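Local coordinates for SPbeta prophage-derived uncharacterized protein YomS (Bacillus subtilis, PDB 6I5O), which is of unknown function but belongs to the lytic cassette of a Bacillus subtilis prophage and forms a five-chain, all-beta assembly, at residues A[91-94]-A[95-98]. Numbering follows the deposited sequence.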
loop_
_atom_site.group_PDB
_atom_site.type_symbol
_atom_site.label_atom_id
_atom_site.label_comp_id
_atom_site.label_asym_id
_atom_site.label_seq_id
_atom_site.Cartn_x
_atom_site.Cartn_y
_atom_site.Cartn_z
ATOM N N PHE A 91 7.801 3.009 10.271
ATOM C CA PHE A 91 6.549 3.026 11.057
ATOM C C PHE A 91 5.479 3.775 10.309
ATOM O O PHE A 91 5.738 4.787 9.673
ATOM C CB PHE A 91 6.734 3.722 12.404
ATOM C CG PHE A 91 7.802 3.129 13.269
ATOM C CD1 PHE A 91 9.126 3.490 13.140
ATOM C CD2 PHE A 91 7.472 2.120 14.166
ATOM C CE1 PHE A 91 10.089 2.908 13.920
ATOM C CE2 PHE A 91 8.440 1.536 14.961
ATOM C CZ PHE A 91 9.742 1.924 14.816
ATOM N N ASP A 92 4.260 3.265 10.421
ATOM C CA ASP A 92 3.044 3.972 9.975
ATOM C C ASP A 92 2.493 4.730 11.177
ATOM O O ASP A 92 2.088 4.098 12.166
ATOM C CB ASP A 92 2.017 3.011 9.404
ATOM C CG ASP A 92 0.689 3.660 9.044
ATOM O OD1 ASP A 92 0.481 4.921 9.139
ATOM O OD2 ASP A 92 -0.206 2.876 8.628
ATOM N N ILE A 93 2.583 6.051 11.112
ATOM C CA ILE A 93 2.300 6.905 12.287
ATOM C C ILE A 93 1.119 7.837 12.066
ATOM O O ILE A 93 0.838 8.660 12.941
ATOM C CB ILE A 93 3.554 7.719 12.653
ATOM C CG1 ILE A 93 3.933 8.738 11.557
ATOM C CG2 ILE A 93 4.716 6.823 13.046
ATOM C CD1 ILE A 93 4.936 9.763 11.964
ATOM N N ALA A 94 0.399 7.722 10.964
ATOM C CA ALA A 94 -0.553 8.753 10.570
ATOM C C ALA A 94 -1.620 9.007 11.618
ATOM O O ALA A 94 -2.091 10.145 11.715
ATOM C CB ALA A 94 -1.206 8.423 9.257
ATOM N N GLY A 95 -2.041 7.945 12.311
ATOM C CA GLY A 95 -3.121 8.059 13.298
ATOM C C GLY A 95 -2.668 8.203 14.731
ATOM O O GLY A 95 -3.496 7.951 15.648
ATOM N N LEU A 96 -1.421 8.585 14.942
ATOM C CA LEU A 96 -0.845 8.668 16.302
ATOM C C LEU A 96 -0.644 10.126 16.664
ATOM O O LEU A 96 -0.344 10.939 15.802
ATOM C CB LEU A 96 0.506 7.979 16.372
ATOM C CG LEU A 96 0.517 6.517 15.964
ATOM C CD1 LEU A 96 1.939 5.982 16.037
ATOM C CD2 LEU A 96 -0.414 5.680 16.867
ATOM N N PHE A 97 -0.763 10.489 17.947
ATOM C CA PHE A 97 -0.455 11.848 18.397
ATOM C C PHE A 97 1.067 12.083 18.463
ATOM O O PHE A 97 1.583 13.021 17.858
ATOM C CB PHE A 97 -1.082 12.080 19.751
ATOM C CG PHE A 97 -0.658 13.386 20.377
ATOM C CD1 PHE A 97 -0.930 14.580 19.743
ATOM C CD2 PHE A 97 -0.056 13.393 21.637
ATOM C CE1 PHE A 97 -0.515 15.778 20.347
ATOM C CE2 PHE A 97 0.234 14.592 22.269
ATOM C CZ PHE A 97 0.064 15.758 21.584
ATOM N N LYS A 98 1.772 11.192 19.148
ATOM C CA LYS A 98 3.229 11.337 19.370
ATOM C C LYS A 98 3.894 9.988 19.205
ATOM O O LYS A 98 3.268 8.948 19.397
ATOM C CB LYS A 98 3.544 11.814 20.773
ATOM C CG LYS A 98 3.483 13.316 20.971
ATOM C CD LYS A 98 3.725 13.674 22.416
ATOM C CE LYS A 98 4.132 15.116 22.599
ATOM N NZ LYS A 98 4.386 15.406 24.026
HETATM O O HOH W 1 -1.881 11.986 13.845
#
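L96 lays its CD1 methyl over the backbone and root of I93, with CD1 3.9 Å from I93 CA and 4.1 Å from I93 CB. The two residues are the first and last of a type I beta turn, I93 to L96, in the loop that carries the chain from strand 87-92 to strand 98-107 of this antiparallel beta fold. Their side chains cross at about a right angle: the tip of the leucine meets the base of the isoleucine, whose far end leads away. With CG anti to the carbonyl carbon (chi1 -57°), the leucine keeps its branch on the I93 side, and CB sits 3.5 Å from I93 O. The leucine also packs on L68 and A58, while the isoleucine packs on L41 and V35, so the turn is tied to several parts of the hydrophobic interior.

Closure comes from the backbone: L96 N gives its hydrogen to I93 O at 3.0 Å, with 154° at the hydrogen. Just before the turn, in the conformer given, D92 OD1 accepts a weak bond from A94 N at 3.3 Å, the pairing of an Asx turn. That bond is long but nearly straight; a second conformer of D92 makes it doubtful as a fixed restraint.

This bend also faces another copy of the protein. K73 NZ of the second subunit hydrogen-bonds to D92 O, and K15 NZ of that second subunit to A94 O, while E40 there packs against D92 and A94. A94 O is thus shared between that lysine and a water. This one water bridges two carbonyls of the turn, donating to A94 O at 2.8 Å and to L96 O at 2.7 Å.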